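Local coordinates for MmcQ/YjbR family DNA-binding protein (Pseudomonas syringae pv. tomato, PDB 3H9X) that adopts a "double wing" fold and probably binds DNA, although its precise cellular function is unknown, at residues Arg3-Ile7 with Asp27-Phe31; Tyr40-Ile46 with Arg58-Leu64. Residues are numbered along the deposited sequence.

Interaction 1 of 2, residues Arg3-Ile7 with Asp27-Phe31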
# COMPACT_ATOMS: atom_id res chain seq x y z
N ARG A 3 8.84 -2.12 -5.56
CA ARG A 3 9.00 -0.85 -4.87
C ARG A 3 9.30 0.31 -5.83
O ARG A 3 8.67 1.36 -5.74
CB ARG A 3 10.14 -0.96 -3.85
CG ARG A 3 10.24 0.21 -2.91
CD ARG A 3 11.50 0.16 -2.08
NE ARG A 3 11.33 0.91 -0.84
CZ ARG A 3 10.52 0.53 0.15
NH1 ARG A 3 9.83 -0.60 0.04
NH2 ARG A 3 10.39 1.28 1.24
N GLN A 4 10.25 0.10 -6.73
CA GLN A 4 10.65 1.12 -7.71
C GLN A 4 9.51 1.51 -8.65
O GLN A 4 9.14 2.68 -8.72
CB GLN A 4 11.82 0.60 -8.55
CG GLN A 4 13.09 1.44 -8.50
CD GLN A 4 12.86 2.88 -8.93
OE1 GLN A 4 12.31 3.69 -8.17
NE2 GLN A 4 13.28 3.21 -10.15
N GLN A 5 8.96 0.54 -9.37
CA GLN A 5 7.88 0.79 -10.33
C GLN A 5 6.69 1.48 -9.70
O GLN A 5 5.97 2.23 -10.36
CB GLN A 5 7.42 -0.52 -10.95
CG GLN A 5 8.54 -1.31 -11.58
CD GLN A 5 8.09 -2.68 -11.99
OE1 GLN A 5 7.38 -3.36 -11.25
NE2 GLN A 5 8.52 -3.12 -13.17
N PHE A 6 6.49 1.22 -8.41
CA PHE A 6 5.40 1.81 -7.67
C PHE A 6 5.61 3.30 -7.43
O PHE A 6 4.79 4.09 -7.86
CB PHE A 6 5.21 1.10 -6.33
CG PHE A 6 4.26 1.80 -5.41
CD1 PHE A 6 4.72 2.78 -4.52
CD2 PHE A 6 2.90 1.56 -5.48
CE1 PHE A 6 3.83 3.49 -3.73
CE2 PHE A 6 2.00 2.27 -4.70
CZ PHE A 6 2.46 3.24 -3.82
N ILE A 7 6.71 3.68 -6.77
CA ILE A 7 6.94 5.11 -6.51
C ILE A 7 6.96 5.92 -7.80
O ILE A 7 6.63 7.11 -7.81
CB ILE A 7 8.26 5.39 -5.70
CG1 ILE A 7 9.42 5.69 -6.64
CG2 ILE A 7 8.58 4.23 -4.78
CD1 ILE A 7 9.64 7.18 -6.88
N ASP A 27 12.92 3.52 4.78
CA ASP A 27 12.15 2.89 3.72
C ASP A 27 10.69 3.20 3.70
O ASP A 27 10.11 3.40 2.63
CB ASP A 27 12.28 1.39 3.80
CG ASP A 27 13.60 0.93 3.30
OD1 ASP A 27 13.84 -0.29 3.32
OD2 ASP A 27 14.39 1.81 2.87
N TYR A 28 10.07 3.20 4.87
CA TYR A 28 8.66 3.50 4.95
C TYR A 28 8.42 4.85 4.27
O TYR A 28 9.08 5.83 4.59
CB TYR A 28 8.22 3.56 6.41
CG TYR A 28 8.35 2.24 7.15
CD1 TYR A 28 7.66 2.01 8.34
CD2 TYR A 28 9.13 1.21 6.64
CE1 TYR A 28 7.75 0.78 9.00
CE2 TYR A 28 9.22 -0.02 7.29
CZ TYR A 28 8.53 -0.23 8.46
OH TYR A 28 8.62 -1.46 9.07
N ALA A 29 7.50 4.88 3.31
CA ALA A 29 7.19 6.10 2.58
C ALA A 29 5.69 6.24 2.43
O ALA A 29 5.01 5.29 2.10
CB ALA A 29 7.83 6.06 1.21
N VAL A 30 5.17 7.44 2.69
CA VAL A 30 3.73 7.67 2.56
C VAL A 30 3.44 8.56 1.35
O VAL A 30 4.29 9.32 0.90
CB VAL A 30 3.09 8.31 3.85
CG1 VAL A 30 3.44 7.49 5.08
CG2 VAL A 30 3.52 9.74 4.03
N PHE A 31 2.24 8.42 0.80
CA PHE A 31 1.83 9.21 -0.35
C PHE A 31 0.54 9.91 0.02
O PHE A 31 -0.46 9.25 0.31
CB PHE A 31 1.62 8.33 -1.58
CG PHE A 31 2.88 7.67 -2.06
CD1 PHE A 31 3.51 6.69 -1.29
CD2 PHE A 31 3.46 8.05 -3.27
CE1 PHE A 31 4.69 6.11 -1.71
CE2 PHE A 31 4.65 7.47 -3.70
CZ PHE A 31 5.27 6.50 -2.92
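The first turn of helix 3-13, marked by the Ile-7 N to Arg-3 O hydrogen bond of 3.2 Å, lies beside the loop at Asp-27 and edge strand 29-32, meeting the latter at Phe-31. The backbones stay well apart, with CA atoms 9.9 Å apart for Arg-3 and Asp-27 and 9.0 Å for Ile-7 and Phe-31. Phe-6 and Phe-31 form a T-shaped pair: the edge of Phe-6 meets the face of Phe-31, with centroids 5.1 Å apart, planes at 84° and the two CE1 atoms at 3.4 Å. Ile-7 CB adds an apolar contact at 4.2 Å from Phe-31 CZ. At the other end the extended Arg-3 side chain brings NH2 to 2.6 Å from Asp-27 O. Asp-27 OD1 is 4.3 Å from Arg-3 NH2, well out of the guanidinium plane. Helix-on-sheet packing thus combines a buried aromatic contact with a partly exposed charged end, where the salt-bridge partner of Arg-3 NH1 is Asp-60, and Asp-27 OD1 is merely a nearby charge.

Interaction 2 of 2, residues Tyr40-Ile46 with Arg58-Leu64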
# COMPACT_ATOMS: atom_id res chain seq x y z
N TYR A 40 -2.86 8.16 1.15
CA TYR A 40 -3.67 7.29 0.31
C TYR A 40 -2.85 6.06 -0.10
O TYR A 40 -3.34 5.19 -0.79
CB TYR A 40 -4.19 8.07 -0.92
CG TYR A 40 -3.14 8.44 -1.96
CD1 TYR A 40 -2.73 7.51 -2.91
CD2 TYR A 40 -2.58 9.71 -1.99
CE1 TYR A 40 -1.76 7.83 -3.88
CE2 TYR A 40 -1.61 10.05 -2.96
CZ TYR A 40 -1.21 9.10 -3.90
OH TYR A 40 -0.24 9.39 -4.84
N ALA A 41 -1.62 6.02 0.39
CA ALA A 41 -0.68 4.94 0.09
C ALA A 41 0.47 4.91 1.11
O ALA A 41 1.09 5.94 1.38
CB ALA A 41 -0.12 5.12 -1.31
N LEU A 42 0.74 3.73 1.67
CA LEU A 42 1.80 3.53 2.65
C LEU A 42 2.75 2.42 2.17
O LEU A 42 2.39 1.24 2.18
CB LEU A 42 1.22 3.11 4.00
CG LEU A 42 1.86 3.57 5.32
CD1 LEU A 42 1.40 2.61 6.41
CD2 LEU A 42 3.37 3.59 5.26
N LEU A 43 3.94 2.82 1.76
CA LEU A 43 4.94 1.88 1.28
C LEU A 43 5.82 1.49 2.45
O LEU A 43 6.31 2.36 3.16
CB LEU A 43 5.79 2.56 0.20
CG LEU A 43 6.96 1.78 -0.37
CD1 LEU A 43 6.43 0.61 -1.13
CD2 LEU A 43 7.79 2.67 -1.24
N MSE A 44 6.02 0.19 2.65
CA MSE A 44 6.86 -0.29 3.74
C MSE A 44 7.61 -1.55 3.39
O MSE A 44 7.17 -2.36 2.59
CB MSE A 44 6.03 -0.62 4.97
CG MSE A 44 5.30 0.54 5.59
SE MSE A 44 4.18 -0.09 7.07
CE MSE A 44 2.63 -0.62 6.06
N ASP A 45 8.76 -1.72 4.04
CA ASP A 45 9.60 -2.89 3.89
C ASP A 45 9.49 -3.59 5.24
O ASP A 45 10.02 -3.09 6.22
CB ASP A 45 11.04 -2.47 3.64
CG ASP A 45 11.99 -3.64 3.67
OD1 ASP A 45 11.86 -4.53 2.80
OD2 ASP A 45 12.88 -3.66 4.56
N ILE A 46 8.80 -4.73 5.30
CA ILE A 46 8.61 -5.42 6.58
C ILE A 46 8.96 -6.90 6.59
O ILE A 46 9.12 -7.52 5.54
CB ILE A 46 7.14 -5.31 7.06
CG1 ILE A 46 6.21 -5.98 6.05
CG2 ILE A 46 6.76 -3.85 7.25
CD1 ILE A 46 4.79 -6.19 6.53
N ARG A 58 12.26 -10.65 4.26
CA ARG A 58 11.54 -9.37 4.31
C ARG A 58 10.63 -9.31 3.06
O ARG A 58 10.81 -10.09 2.10
CB ARG A 58 12.50 -8.18 4.26
CG ARG A 58 13.87 -8.30 4.94
CD ARG A 58 13.88 -7.67 6.31
NE ARG A 58 13.15 -6.41 6.30
CZ ARG A 58 12.89 -5.70 7.40
NH1 ARG A 58 13.31 -6.12 8.59
NH2 ARG A 58 12.22 -4.56 7.32
N VAL A 59 9.69 -8.37 3.07
CA VAL A 59 8.77 -8.13 1.93
C VAL A 59 8.45 -6.63 1.78
O VAL A 59 8.51 -5.87 2.75
CB VAL A 59 7.42 -8.89 2.10
CG1 VAL A 59 7.63 -10.39 1.97
CG2 VAL A 59 6.78 -8.57 3.44
N ASP A 60 8.13 -6.19 0.57
CA ASP A 60 7.76 -4.80 0.36
C ASP A 60 6.27 -4.79 0.09
O ASP A 60 5.80 -5.46 -0.82
CB ASP A 60 8.51 -4.19 -0.83
CG ASP A 60 9.79 -3.48 -0.41
OD1 ASP A 60 10.28 -3.76 0.71
OD2 ASP A 60 10.30 -2.65 -1.21
N VAL A 61 5.54 -4.02 0.89
CA VAL A 61 4.08 -3.94 0.78
C VAL A 61 3.59 -2.49 0.73
O VAL A 61 4.29 -1.58 1.14
CB VAL A 61 3.40 -4.70 1.99
CG1 VAL A 61 4.03 -6.07 2.15
CG2 VAL A 61 3.57 -3.91 3.30
N ILE A 62 2.39 -2.29 0.19
CA ILE A 62 1.80 -0.96 0.16
C ILE A 62 0.43 -1.07 0.78
O ILE A 62 -0.29 -2.05 0.56
CB ILE A 62 1.62 -0.38 -1.24
CG1 ILE A 62 0.90 -1.39 -2.12
CG2 ILE A 62 2.96 0.07 -1.80
CD1 ILE A 62 0.42 -0.82 -3.42
N ASP A 63 0.07 -0.07 1.58
CA ASP A 63 -1.22 -0.03 2.22
C ASP A 63 -2.07 0.96 1.47
O ASP A 63 -1.63 2.08 1.17
CB ASP A 63 -1.07 0.37 3.68
CG ASP A 63 -0.81 -0.83 4.57
OD1 ASP A 63 -0.17 -1.80 4.10
OD2 ASP A 63 -1.24 -0.81 5.73
N LEU A 64 -3.29 0.53 1.16
CA LEU A 64 -4.25 1.31 0.40
C LEU A 64 -5.58 1.37 1.12
O LEU A 64 -5.93 0.44 1.83
CB LEU A 64 -4.42 0.68 -0.99
CG LEU A 64 -3.54 1.16 -2.16
CD1 LEU A 64 -2.12 1.44 -1.71
CD2 LEU A 64 -3.57 0.12 -3.26
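Leu-43 and Ile-62 face each other as a non-hydrogen-bonded pair, CA atoms 4.4 Å apart, and Leu-43 CD1 touches Ile-62 CG2 at 3.6 Å. This face is covered by helix 3-13, through Phe-6 and Ile-7, and by helix 102-115, where Ile-109 meets Ile-62. On the other face Ile-46 CD1 lies 4.1 Å from Val-61 CG2, and Ile-46 CG1 lies 3.7 Å from Val-59 CG2. The segments form an antiparallel beta hairpin, strands 39-47 and 58-65 being second and central in the five-stranded sheet; their axes approach to 4.3 Å at 161°. Backbone N and O of Leu-42, Met-44 and Ile-46 bond O and N of Asp-63, Val-61 and Val-59, as in Leu-42 N to Asp-63 O at 2.9 Å. Tyr-40 and Ala-41 both face Phe-31 of the neighbouring strand, a classic beta bulge. Buried Asp-63 finds its polar partner in Thr-93. Toward the opposite end Asp-45 OD1 comes within 2.7 Å of Asp-60 OD1, so one carboxyl probably holds a proton; Asp-60 also pairs with Arg-3. Exposed Arg-58 closes the edge: its NH2 makes a salt bridge to Asp-45 OD2 (3.0 Å) and a weak hydrogen bond to Asp-45 O (2.9 Å).

In the fold
Interaction 2 is the more central, its centre about 5 Å from that of the chain against about 9 Å for interaction 1, and it buries 699 Å² against 219 Å². It is held largely by backbone hydrogen bonds between strands, supplemented by side-chain contacts, whereas interaction 1 sets a helix against the sheet through side chains. The two share that sheet: strands 29-32 and 39-47 are neighbours, with Ala-29 O 2.7 Å from Leu-43 N, a probable hydrogen bond. A polar link also joins them, the Arg-3 NH1 to Asp-60 OD2 salt bridge of 2.5 Å. Both contacts pass from a buried apolar region to a more exposed, charged end.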